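Local structure of adhesin LabA (Helicobacter pylori, 6GMM) at residues N14-Y19 / N417-K422; I80-P85 / W208-G213; Q96-T101 / T109-G114; G225-G230 / P315-K320. The protein is a lectin-type adhesin named for LacdiNAc binding and probably attaches Helicobacter pylori to sugars of the gastric mucosa. All coordinates share one frame; numbering follows the deposited sequence.

Interaction 1 of 4, residues N14-Y19 / N417-K422; sequences NLLTNY and NVVSKK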
loop_
_atom_site.group_PDB
_atom_site.type_symbol
_atom_site.label_atom_id
_atom_site.label_comp_id
_atom_site.label_asym_id
_atom_site.label_seq_id
_atom_site.Cartn_x
_atom_site.Cartn_y
_atom_site.Cartn_z
ATOM N N ASN A 14 3.758 32.130 5.750
ATOM C CA ASN A 14 4.093 30.776 6.184
ATOM C C ASN A 14 4.230 30.683 7.705
ATOM O O ASN A 14 3.835 29.666 8.280
ATOM C CB ASN A 14 5.308 30.205 5.432
ATOM C CG ASN A 14 5.062 30.012 3.949
ATOM O OD1 ASN A 14 4.001 29.523 3.499
ATOM N ND2 ASN A 14 6.058 30.370 3.159
ATOM N N LEU A 15 4.672 31.768 8.356
ATOM C CA LEU A 15 4.755 31.844 9.815
ATOM C C LEU A 15 3.324 31.838 10.397
ATOM O O LEU A 15 3.086 31.232 11.439
ATOM C CB LEU A 15 5.487 33.128 10.258
ATOM C CG LEU A 15 7.021 33.159 10.146
ATOM C CD1 LEU A 15 7.534 34.600 10.231
ATOM C CD2 LEU A 15 7.673 32.343 11.254
ATOM N N LEU A 16 2.383 32.514 9.714
ATOM C CA LEU A 16 0.985 32.596 10.135
ATOM C C LEU A 16 0.313 31.227 10.073
ATOM O O LEU A 16 -0.348 30.830 11.031
ATOM C CB LEU A 16 0.222 33.629 9.309
ATOM C CG LEU A 16 0.522 35.105 9.643
ATOM C CD1 LEU A 16 -0.225 36.034 8.703
ATOM C CD2 LEU A 16 0.192 35.431 11.092
ATOM N N THR A 17 0.545 30.496 8.970
ATOM C CA THR A 17 0.067 29.129 8.722
ATOM C C THR A 17 0.606 28.198 9.811
ATOM O O THR A 17 -0.176 27.522 10.490
ATOM C CB THR A 17 0.470 28.742 7.305
ATOM O OG1 THR A 17 -0.301 29.550 6.420
ATOM C CG2 THR A 17 0.233 27.235 6.979
ATOM N N ASN A 18 1.922 28.248 10.046
ATOM C CA ASN A 18 2.572 27.425 11.072
ATOM C C ASN A 18 2.048 27.743 12.461
ATOM O O ASN A 18 1.788 26.831 13.239
ATOM C CB ASN A 18 4.102 27.561 11.005
ATOM C CG ASN A 18 4.746 26.825 9.842
ATOM O OD1 ASN A 18 4.101 26.092 9.087
ATOM N ND2 ASN A 18 6.044 27.017 9.663
ATOM N N TYR A 19 1.837 29.041 12.750
ATOM C CA TYR A 19 1.319 29.523 14.025
ATOM C C TYR A 19 -0.116 29.000 14.224
ATOM O O TYR A 19 -0.407 28.390 15.252
ATOM C CB TYR A 19 1.331 31.074 14.015
ATOM C CG TYR A 19 0.758 31.761 15.238
ATOM C CD1 TYR A 19 -0.566 32.192 15.264
ATOM C CD2 TYR A 19 1.567 32.090 16.322
ATOM C CE1 TYR A 19 -1.098 32.841 16.381
ATOM C CE2 TYR A 19 1.047 32.741 17.443
ATOM C CZ TYR A 19 -0.285 33.127 17.462
ATOM O OH TYR A 19 -0.812 33.821 18.536
ATOM N N ASN A 417 -2.141 43.425 15.036
ATOM C CA ASN A 417 -3.180 42.628 15.684
ATOM C C ASN A 417 -3.504 41.272 15.005
ATOM O O ASN A 417 -4.408 40.573 15.481
ATOM C CB ASN A 417 -4.447 43.465 15.868
ATOM C CG ASN A 417 -4.288 44.591 16.869
ATOM O OD1 ASN A 417 -3.645 44.443 17.937
ATOM N ND2 ASN A 417 -4.896 45.737 16.547
ATOM N N VAL A 418 -2.741 40.871 13.951
ATOM C CA VAL A 418 -2.897 39.571 13.251
ATOM C C VAL A 418 -2.776 38.397 14.242
ATOM O O VAL A 418 -3.383 37.346 14.062
ATOM C CB VAL A 418 -1.965 39.407 12.011
ATOM C CG1 VAL A 418 -0.501 39.231 12.409
ATOM C CG2 VAL A 418 -2.423 38.254 11.124
ATOM N N VAL A 419 -1.961 38.606 15.279
ATOM C CA VAL A 419 -1.723 37.703 16.391
ATOM C C VAL A 419 -1.844 38.527 17.660
ATOM O O VAL A 419 -1.640 39.753 17.657
ATOM C CB VAL A 419 -0.374 36.935 16.314
ATOM C CG1 VAL A 419 -0.301 36.060 15.078
ATOM C CG2 VAL A 419 0.830 37.873 16.373
ATOM N N SER A 420 -2.230 37.854 18.731
ATOM C CA SER A 420 -2.334 38.438 20.061
ATOM C C SER A 420 -2.183 37.320 21.074
ATOM O O SER A 420 -2.409 36.143 20.747
ATOM C CB SER A 420 -3.645 39.206 20.254
ATOM O OG SER A 420 -4.807 38.406 20.110
ATOM N N LYS A 421 -1.731 37.687 22.272
ATOM C CA LYS A 421 -1.605 36.771 23.397
ATOM C C LYS A 421 -2.288 37.380 24.631
ATOM O O LYS A 421 -2.293 38.603 24.822
ATOM C CB LYS A 421 -0.167 36.271 23.640
ATOM C CG LYS A 421 0.878 37.347 23.886
ATOM C CD LYS A 421 2.252 36.689 24.022
ATOM C CE LYS A 421 2.935 36.985 25.336
ATOM N NZ LYS A 421 4.229 36.261 25.457
ATOM N N LYS A 422 -2.972 36.526 25.384
ATOM C CA LYS A 422 -3.718 36.893 26.583
ATOM C C LYS A 422 -3.180 35.995 27.698
ATOM O O LYS A 422 -3.059 34.785 27.498
ATOM C CB LYS A 422 -5.214 36.614 26.342
ATOM C CG LYS A 422 -6.191 37.598 26.968
ATOM C CD LYS A 422 -7.176 38.163 25.920
ATOM C CE LYS A 422 -8.371 37.281 25.628
ATOM N NZ LYS A 422 -9.057 37.677 24.364
#
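Residues 14-19 lie within the long helix 4-28, and residues 417-422 lead into and along strand 419-423. The helix and strand segments pass 11.8 Å apart and run 38° from parallel. At that spacing the side chains make the contact, not the backbones.

The aromatic part is a CH-pi contact. Tyr19 has CG anti to its backbone N (chi1 177°), which sends the ring toward the strand. Val419 CG1 sits over one face of this ring, 3.9 Å from the Tyr19 ring centroid. It is offset toward the rim, so the nearest ring atom is Tyr19 CE1, 3.6 Å from Val419 CG1.

The aliphatic part belongs to Leu16. Its CB does not point at the strand, but its branched end reaches over. Leu16 CD2 meets Val418 CG2 tip to tip at 3.8 Å. The Leu16 side chain crosses that of Val419 obliquely, with Leu16 CD2 4.1 Å from Val419 CG1. All four of these residues are buried.

The polar part is the Tyr19 hydroxyl. It is hydrogen-bonded to Tyr436 O, on the partner strand of the beta-hairpin 419-423/433-437.

The contact thus seats one side of helix 4-28 on this hairpin. Helix 439-452 packs on Leu16 through His442 and Val445, and on Val418 through Ile441. Helix 388-408 adds Ile406 against Val418.

Interaction 2 of 4, residues I80-P85 / W208-G213; sequences ISPCGP and WINNGG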
loop_
_atom_site.group_PDB
_atom_site.type_symbol
_atom_site.label_atom_id
_atom_site.label_comp_id
_atom_site.label_asym_id
_atom_site.label_seq_id
_atom_site.Cartn_x
_atom_site.Cartn_y
_atom_site.Cartn_z
ATOM N N ILE A 80 5.749 -20.278 -22.769
ATOM C CA ILE A 80 7.158 -20.330 -22.378
ATOM C C ILE A 80 7.776 -21.554 -23.012
ATOM O O ILE A 80 7.285 -22.677 -22.795
ATOM C CB ILE A 80 7.365 -20.341 -20.841
ATOM C CG1 ILE A 80 7.045 -18.986 -20.227
ATOM C CG2 ILE A 80 8.801 -20.810 -20.482
ATOM C CD1 ILE A 80 6.819 -19.052 -18.754
ATOM N N SER A 81 8.873 -21.331 -23.784
ATOM C CA SER A 81 9.677 -22.331 -24.484
ATOM C C SER A 81 9.731 -23.620 -23.644
ATOM O O SER A 81 10.156 -23.561 -22.482
ATOM C CB SER A 81 11.075 -21.784 -24.745
ATOM O OG SER A 81 11.577 -22.393 -25.919
ATOM N N PRO A 82 9.166 -24.742 -24.169
ATOM C CA PRO A 82 9.036 -25.973 -23.373
ATOM C C PRO A 82 10.175 -26.265 -22.412
ATOM O O PRO A 82 11.333 -26.395 -22.792
ATOM C CB PRO A 82 8.856 -27.071 -24.422
ATOM C CG PRO A 82 8.832 -26.348 -25.766
ATOM C CD PRO A 82 8.542 -24.924 -25.486
ATOM N N CYS A 83 9.813 -26.360 -21.146
ATOM C CA CYS A 83 10.753 -26.582 -20.052
ATOM C C CYS A 83 11.397 -27.954 -20.098
ATOM O O CYS A 83 10.804 -28.896 -20.637
ATOM C CB CYS A 83 10.077 -26.324 -18.708
ATOM S SG CYS A 83 8.628 -27.373 -18.404
ATOM N N GLY A 84 12.585 -28.040 -19.499
ATOM C CA GLY A 84 13.358 -29.263 -19.358
ATOM C C GLY A 84 14.775 -29.044 -18.847
ATOM O O GLY A 84 15.172 -27.893 -18.639
ATOM N N PRO A 85 15.581 -30.129 -18.653
ATOM C CA PRO A 85 16.944 -29.951 -18.127
ATOM C C PRO A 85 18.072 -29.721 -19.140
ATOM O O PRO A 85 19.177 -29.368 -18.721
ATOM C CB PRO A 85 17.189 -31.267 -17.404
ATOM C CG PRO A 85 16.455 -32.272 -18.235
ATOM C CD PRO A 85 15.263 -31.564 -18.824
ATOM N N TRP A 208 12.676 -17.913 -23.302
ATOM C CA TRP A 208 12.183 -17.434 -24.589
ATOM C C TRP A 208 10.685 -17.672 -24.663
ATOM O O TRP A 208 10.167 -18.514 -23.945
ATOM C CB TRP A 208 12.911 -18.163 -25.723
ATOM C CG TRP A 208 12.571 -17.746 -27.123
ATOM C CD1 TRP A 208 11.903 -18.489 -28.053
ATOM C CD2 TRP A 208 13.013 -16.561 -27.799
ATOM N NE1 TRP A 208 11.902 -17.843 -29.271
ATOM C CE2 TRP A 208 12.573 -16.653 -29.143
ATOM C CE3 TRP A 208 13.741 -15.427 -27.405
ATOM C CZ2 TRP A 208 12.799 -15.629 -30.081
ATOM C CZ3 TRP A 208 13.997 -14.430 -28.344
ATOM C CH2 TRP A 208 13.517 -14.531 -29.661
ATOM N N ILE A 209 9.983 -16.887 -25.474
ATOM C CA ILE A 209 8.545 -17.047 -25.692
ATOM C C ILE A 209 8.433 -17.614 -27.098
ATOM O O ILE A 209 9.117 -17.105 -27.994
ATOM C CB ILE A 209 7.762 -15.699 -25.508
ATOM C CG1 ILE A 209 7.865 -15.124 -24.039
ATOM C CG2 ILE A 209 6.294 -15.819 -25.951
ATOM C CD1 ILE A 209 7.310 -16.035 -22.876
ATOM N N ASN A 210 7.600 -18.663 -27.295
ATOM C CA ASN A 210 7.410 -19.340 -28.595
ATOM C C ASN A 210 7.152 -18.318 -29.703
ATOM O O ASN A 210 6.295 -17.436 -29.542
ATOM C CB ASN A 210 6.280 -20.417 -28.548
ATOM C CG ASN A 210 6.475 -21.548 -27.544
ATOM O OD1 ASN A 210 5.499 -22.161 -27.049
ATOM N ND2 ASN A 210 7.728 -21.865 -27.223
ATOM N N ASN A 211 7.956 -18.390 -30.791
ATOM C CA ASN A 211 7.881 -17.458 -31.934
ATOM C C ASN A 211 8.156 -15.984 -31.527
ATOM O O ASN A 211 7.681 -15.050 -32.184
ATOM C CB ASN A 211 6.546 -17.605 -32.698
ATOM C CG ASN A 211 6.244 -19.027 -33.096
ATOM O OD1 ASN A 211 6.965 -19.642 -33.885
ATOM N ND2 ASN A 211 5.181 -19.588 -32.542
ATOM N N GLY A 212 8.938 -15.804 -30.458
ATOM C CA GLY A 212 9.311 -14.493 -29.937
ATOM C C GLY A 212 8.110 -13.664 -29.545
ATOM O O GLY A 212 8.126 -12.438 -29.693
ATOM N N GLY A 213 7.060 -14.355 -29.094
ATOM C CA GLY A 213 5.797 -13.760 -28.679
ATOM C C GLY A 213 4.801 -13.450 -29.780
ATOM O O GLY A 213 3.690 -13.028 -29.462
HETATM O O HOH W 1 10.322 -21.763 -28.277
#
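Ser81 N is held by one nearly straight hydrogen bond. It donates to Trp208 O at 3.1 Å, with an N-H...O angle of 168°, and approaches from above the carbonyl plane. This bond belongs to a single beta bridge between two irregular loops. The bridged residues are Ile80 and Ile209, whose CA atoms lie 4.9 Å apart. A backbone hydrogen bond between Asn210 and Ala79 lies beside it.

Both isoleucine CB atoms point away from the opposite loop. Ile209 still turns its end back (chi2 -60°), and its CD1 crosses Ile80 CG1 obliquely at 4.0 Å. This apolar pair is buried, with Trp73 and Met76 of helix 57-76 close by.

On the polar side a water joins the loops. Asn210 ND2 donates to it at 2.8 Å. Ser81 OG, anti to its own backbone N, is hydrogen-bonded to the same water at 2.7 Å. The amide nitrogen also packs against the chain: Asn210 ND2 is 3.4 Å from Ser81 CA. The water lies at the edge of the Trp208 indole, in its plane. Over one indole face, toward the rim, Gly212 CA sits 3.5 Å above the Trp208 ring plane.

Interaction 3 of 4, residues Q96-T101 / T109-G114; sequences QTFHNT and TTITCG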
loop_
_atom_site.group_PDB
_atom_site.type_symbol
_atom_site.label_atom_id
_atom_site.label_comp_id
_atom_site.label_asym_id
_atom_site.label_seq_id
_atom_site.Cartn_x
_atom_site.Cartn_y
_atom_site.Cartn_z
ATOM N N GLN A 96 11.056 -33.659 -14.563
ATOM C CA GLN A 96 9.959 -33.679 -13.588
ATOM C C GLN A 96 8.587 -33.373 -14.220
ATOM O O GLN A 96 8.520 -32.746 -15.283
ATOM C CB GLN A 96 10.229 -32.684 -12.473
ATOM C CG GLN A 96 11.485 -32.909 -11.641
ATOM C CD GLN A 96 11.630 -31.833 -10.610
ATOM O OE1 GLN A 96 10.659 -31.439 -9.960
ATOM N NE2 GLN A 96 12.847 -31.326 -10.436
ATOM N N THR A 97 7.500 -33.828 -13.553
ATOM C CA THR A 97 6.092 -33.656 -13.953
ATOM C C THR A 97 5.334 -32.879 -12.850
ATOM O O THR A 97 5.454 -33.201 -11.651
ATOM C CB THR A 97 5.439 -35.034 -14.290
ATOM O OG1 THR A 97 6.150 -35.654 -15.367
ATOM C CG2 THR A 97 3.954 -34.921 -14.671
ATOM N N PHE A 98 4.558 -31.847 -13.277
ATOM C CA PHE A 98 3.825 -30.960 -12.399
ATOM C C PHE A 98 2.333 -30.962 -12.737
ATOM O O PHE A 98 1.936 -30.728 -13.882
ATOM C CB PHE A 98 4.438 -29.553 -12.467
ATOM C CG PHE A 98 5.951 -29.530 -12.294
ATOM C CD1 PHE A 98 6.800 -29.664 -13.394
ATOM C CD2 PHE A 98 6.520 -29.380 -11.036
ATOM C CE1 PHE A 98 8.196 -29.647 -13.230
ATOM C CE2 PHE A 98 7.909 -29.340 -10.879
ATOM C CZ PHE A 98 8.740 -29.499 -11.975
ATOM N N HIS A 99 1.513 -31.284 -11.737
ATOM C CA HIS A 99 0.062 -31.319 -11.864
ATOM C C HIS A 99 -0.535 -29.988 -11.433
ATOM O O HIS A 99 0.115 -29.211 -10.718
ATOM C CB HIS A 99 -0.488 -32.422 -10.979
ATOM C CG HIS A 99 -0.210 -33.773 -11.533
ATOM N ND1 HIS A 99 0.987 -34.421 -11.285
ATOM C CD2 HIS A 99 -0.938 -34.507 -12.401
ATOM C CE1 HIS A 99 0.932 -35.543 -11.975
ATOM N NE2 HIS A 99 -0.205 -35.635 -12.668
ATOM N N ASN A 100 -1.812 -29.760 -11.814
ATOM C CA ASN A 100 -2.602 -28.582 -11.467
ATOM C C ASN A 100 -1.964 -27.291 -11.928
ATOM O O ASN A 100 -2.287 -26.244 -11.396
ATOM C CB ASN A 100 -2.934 -28.550 -9.962
ATOM C CG ASN A 100 -3.410 -29.873 -9.439
ATOM O OD1 ASN A 100 -4.387 -30.455 -9.940
ATOM N ND2 ASN A 100 -2.718 -30.383 -8.431
ATOM N N THR A 101 -1.106 -27.345 -12.952
ATOM C CA THR A 101 -0.492 -26.135 -13.480
ATOM C C THR A 101 -1.545 -25.249 -14.212
ATOM O O THR A 101 -2.670 -25.714 -14.463
ATOM C CB THR A 101 0.715 -26.474 -14.389
ATOM O OG1 THR A 101 0.266 -27.127 -15.579
ATOM C CG2 THR A 101 1.790 -27.277 -13.665
ATOM N N THR A 109 -3.672 -29.358 -17.746
ATOM C CA THR A 109 -3.218 -28.894 -16.413
ATOM C C THR A 109 -2.017 -29.723 -15.894
ATOM O O THR A 109 -1.652 -29.607 -14.740
ATOM C CB THR A 109 -4.383 -28.871 -15.396
ATOM O OG1 THR A 109 -4.910 -30.191 -15.218
ATOM C CG2 THR A 109 -5.493 -27.884 -15.777
ATOM N N THR A 110 -1.416 -30.578 -16.735
ATOM C CA THR A 110 -0.248 -31.403 -16.353
ATOM C C THR A 110 0.864 -31.150 -17.363
ATOM O O THR A 110 0.615 -31.145 -18.572
ATOM C CB THR A 110 -0.602 -32.895 -16.228
ATOM O OG1 THR A 110 -1.832 -33.036 -15.506
ATOM C CG2 THR A 110 0.515 -33.720 -15.542
ATOM N N ILE A 111 2.067 -30.896 -16.853
ATOM C CA ILE A 111 3.229 -30.605 -17.671
ATOM C C ILE A 111 4.425 -31.457 -17.256
ATOM O O ILE A 111 4.647 -31.675 -16.060
ATOM C CB ILE A 111 3.558 -29.075 -17.625
ATOM C CG1 ILE A 111 4.389 -28.650 -18.848
ATOM C CG2 ILE A 111 4.260 -28.674 -16.324
ATOM C CD1 ILE A 111 4.322 -27.174 -19.195
ATOM N N THR A 112 5.194 -31.922 -18.245
ATOM C CA THR A 112 6.432 -32.623 -17.997
ATOM C C THR A 112 7.561 -31.742 -18.528
ATOM O O THR A 112 7.519 -31.300 -19.685
ATOM C CB THR A 112 6.401 -34.070 -18.572
ATOM O OG1 THR A 112 5.445 -34.845 -17.841
ATOM C CG2 THR A 112 7.753 -34.751 -18.501
ATOM N N CYS A 113 8.541 -31.454 -17.669
ATOM C CA CYS A 113 9.733 -30.678 -18.032
ATOM C C CYS A 113 10.745 -31.711 -18.435
ATOM O O CYS A 113 11.545 -32.128 -17.597
ATOM C CB CYS A 113 10.252 -29.838 -16.860
ATOM S SG CYS A 113 9.107 -28.574 -16.247
ATOM N N GLY A 114 10.660 -32.179 -19.680
ATOM C CA GLY A 114 11.563 -33.211 -20.188
ATOM C C GLY A 114 12.296 -32.872 -21.470
ATOM O O GLY A 114 12.785 -33.787 -22.145
HETATM O O HOH W 2 -3.174 -31.615 -13.523
#
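Gln96 opens the strand with a hydrogen-bonded pair to Cys113. Cys113 N donates to Gln96 O at 2.7 Å, almost along the C=O axis. The return bond from Gln96 N to Cys113 O is weak. The Gln96 amide is turned off the hairpin partner, and its NE2 is hydrogen-bonded to Gly93 O.

Thr97 faces Thr112 in a non-hydrogen-bonded pair. Here the side chains supply the bond: Thr97 OG1 and Thr112 OG1 are 2.7 Å apart.

Phe98 pairs with Ile111 by two backbone bonds, Phe98 N to Ile111 O at 2.8 Å and Ile111 N to Phe98 O at 3.0 Å. These pairs make a short antiparallel beta-hairpin, with the strands 156° apart in direction. The Phe98 ring lies on the same face as Cys113 and is buried against helix 128-145. Cys113 SG, which is disulfide-bonded to Cys83, meets the ring obliquely, 3.3 Å from Phe98 CE1.

His99 lies side by side with Thr110 on the outer surface. Thr110 CG2 sits over one face of the imidazole, 3.7 Å from the His99 ring centroid, as a CH-pi contact.

Asn100 N donates to a water that is also hydrogen-bonded to Thr109 OG1 and Thr110 OG1.

Thr101 N donates to Thr109 O at 2.9 Å, from above the carbonyl plane. Thr101 CG2 touches Ile111 CG2 at 3.9 Å, the two side chains crossing at about a right angle.

Interaction 4 of 4, residues G225-G230 / P315-K320; sequences GIYLKG and PAEFVK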
loop_
_atom_site.group_PDB
_atom_site.type_symbol
_atom_site.label_atom_id
_atom_site.label_comp_id
_atom_site.label_asym_id
_atom_site.label_seq_id
_atom_site.Cartn_x
_atom_site.Cartn_y
_atom_site.Cartn_z
ATOM N N GLY A 225 -2.994 -5.988 -25.908
ATOM C CA GLY A 225 -2.356 -5.012 -25.023
ATOM C C GLY A 225 -0.855 -5.167 -24.863
ATOM O O GLY A 225 -0.207 -4.251 -24.353
ATOM N N ILE A 226 -0.288 -6.325 -25.297
ATOM C CA ILE A 226 1.137 -6.620 -25.269
ATOM C C ILE A 226 1.651 -6.454 -26.704
ATOM O O ILE A 226 1.244 -7.187 -27.601
ATOM C CB ILE A 226 1.381 -8.044 -24.704
ATOM C CG1 ILE A 226 0.874 -8.186 -23.229
ATOM C CG2 ILE A 226 2.833 -8.492 -24.869
ATOM C CD1 ILE A 226 1.580 -7.362 -22.122
ATOM N N TYR A 227 2.491 -5.439 -26.914
ATOM C CA TYR A 227 3.048 -5.059 -28.215
ATOM C C TYR A 227 4.548 -5.348 -28.223
ATOM O O TYR A 227 5.275 -4.886 -27.338
ATOM C CB TYR A 227 2.782 -3.556 -28.481
ATOM C CG TYR A 227 1.337 -3.140 -28.292
ATOM C CD1 TYR A 227 0.415 -3.258 -29.329
ATOM C CD2 TYR A 227 0.888 -2.641 -27.073
ATOM C CE1 TYR A 227 -0.919 -2.884 -29.159
ATOM C CE2 TYR A 227 -0.442 -2.262 -26.890
ATOM C CZ TYR A 227 -1.344 -2.389 -27.934
ATOM O OH TYR A 227 -2.656 -2.015 -27.741
ATOM N N LEU A 228 4.999 -6.139 -29.207
ATOM C CA LEU A 228 6.401 -6.527 -29.387
ATOM C C LEU A 228 7.267 -5.347 -29.852
ATOM O O LEU A 228 6.973 -4.706 -30.868
ATOM C CB LEU A 228 6.538 -7.718 -30.365
ATOM C CG LEU A 228 5.621 -8.931 -30.138
ATOM C CD1 LEU A 228 5.650 -9.858 -31.325
ATOM C CD2 LEU A 228 5.962 -9.668 -28.851
ATOM N N LYS A 229 8.319 -5.061 -29.084
ATOM C CA LYS A 229 9.269 -3.984 -29.330
ATOM C C LYS A 229 10.641 -4.552 -29.759
ATOM O O LYS A 229 11.688 -3.962 -29.487
ATOM C CB LYS A 229 9.382 -3.086 -28.080
ATOM C CG LYS A 229 8.113 -2.291 -27.736
ATOM C CD LYS A 229 8.209 -1.665 -26.342
ATOM C CE LYS A 229 6.956 -0.934 -25.907
ATOM N NZ LYS A 229 5.887 -1.871 -25.472
ATOM N N GLY A 230 10.614 -5.691 -30.433
ATOM C CA GLY A 230 11.814 -6.335 -30.951
ATOM C C GLY A 230 12.569 -7.277 -30.032
ATOM O O GLY A 230 13.677 -7.684 -30.379
ATOM N N PRO A 315 -1.389 -1.847 -19.294
ATOM C CA PRO A 315 -2.422 -1.340 -20.216
ATOM C C PRO A 315 -3.773 -2.002 -20.019
ATOM O O PRO A 315 -3.853 -3.210 -19.819
ATOM C CB PRO A 315 -1.853 -1.620 -21.612
ATOM C CG PRO A 315 -0.733 -2.505 -21.414
ATOM C CD PRO A 315 -0.251 -2.434 -20.026
ATOM N N ALA A 316 -4.826 -1.191 -20.044
ATOM C CA ALA A 316 -6.209 -1.625 -19.881
ATOM C C ALA A 316 -6.621 -2.826 -20.763
ATOM O O ALA A 316 -7.342 -3.683 -20.261
ATOM C CB ALA A 316 -7.152 -0.448 -20.095
ATOM N N GLU A 317 -6.152 -2.899 -22.045
ATOM C CA GLU A 317 -6.453 -3.981 -23.000
ATOM C C GLU A 317 -5.915 -5.324 -22.534
ATOM O O GLU A 317 -6.494 -6.355 -22.853
ATOM C CB GLU A 317 -5.915 -3.698 -24.435
ATOM C CG GLU A 317 -6.226 -2.313 -24.982
ATOM C CD GLU A 317 -5.412 -1.184 -24.367
ATOM O OE1 GLU A 317 -4.176 -1.158 -24.570
ATOM O OE2 GLU A 317 -6.006 -0.356 -23.638
ATOM N N PHE A 318 -4.774 -5.317 -21.836
ATOM C CA PHE A 318 -4.173 -6.538 -21.323
ATOM C C PHE A 318 -4.987 -7.035 -20.121
ATOM O O PHE A 318 -5.090 -8.233 -19.896
ATOM C CB PHE A 318 -2.693 -6.304 -20.942
ATOM C CG PHE A 318 -1.982 -7.536 -20.423
ATOM C CD1 PHE A 318 -1.834 -8.671 -21.227
ATOM C CD2 PHE A 318 -1.492 -7.581 -19.123
ATOM C CE1 PHE A 318 -1.178 -9.800 -20.744
ATOM C CE2 PHE A 318 -0.843 -8.726 -18.640
ATOM C CZ PHE A 318 -0.683 -9.816 -19.456
ATOM N N VAL A 319 -5.556 -6.127 -19.355
ATOM C CA VAL A 319 -6.358 -6.522 -18.194
ATOM C C VAL A 319 -7.707 -7.085 -18.667
ATOM O O VAL A 319 -8.023 -8.219 -18.312
ATOM C CB VAL A 319 -6.499 -5.415 -17.119
ATOM C CG1 VAL A 319 -7.338 -5.906 -15.931
ATOM C CG2 VAL A 319 -5.120 -4.949 -16.638
ATOM N N LYS A 320 -8.452 -6.336 -19.522
ATOM C CA LYS A 320 -9.765 -6.761 -19.995
ATOM C C LYS A 320 -9.741 -7.816 -21.115
ATOM O O LYS A 320 -10.566 -8.726 -21.059
ATOM C CB LYS A 320 -10.667 -5.558 -20.390
ATOM C CG LYS A 320 -10.234 -4.718 -21.595
#
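The start of helix 316-323, with Pro315 at its N-cap position, packs against the loop 225-230. The two sides of this contact differ sharply.

The tight side is formed by Gly225, Ile226, Pro315, Glu317 and Phe318. Gly225 lies against the first turn of the helix, its CA 4.4 Å from Phe318 CA. Lacking a side chain, and with a positive phi of 83°, it lets the loop backbone come this close. Glu317 CB rests on it, 3.8 Å from Gly225 CA. Pro315 CG lies 3.5 Å from Gly225 O.

Next to it is the apolar part of the contact. Phe318 has CG anti to its backbone N, so the ring swings toward the loop. Ile226 covers one face of that ring. Its CD1 stands 3.9 Å from the Phe318 ring centroid, a CH-pi contact offset toward the rim. Ile226 CG1 is closer still to a single ring atom, 3.4 Å from Phe318 CD1. Glu241 of helix 239-264 borders both residues, and Ile237 also touches Ile226.

The loose side faces solvent. Tyr227 is exposed, and its ring crosses the Glu317 side chain at about a right angle. Glu317 is bent at chi2 (74°), which brings its carboxylate round to the tyrosine tip. The ring and carboxylate planes are 43° apart, and Tyr227 OH stays 3.6 Å from Glu317 OE1.

Interaction 1 stands apart from the rest. Its centre lies about 69 Å from that of interaction 2 and about 72 Å from that of interaction 3, across the centre of the chain. It joins parts near the two chain ends, and the other three contacts fall between them in sequence. Interactions 2 and 3 are neighbours, with centres about 15 Å apart, and the disulfide Cys83-Cys113 ties the loop of one to the hairpin of the other. Interaction 4 also touches interaction 2, where Leu228 CD2 lies 3.6 Å from Gly212 O. Interactions 3 and 4 do not meet; their nearest atoms are about 16 Å apart.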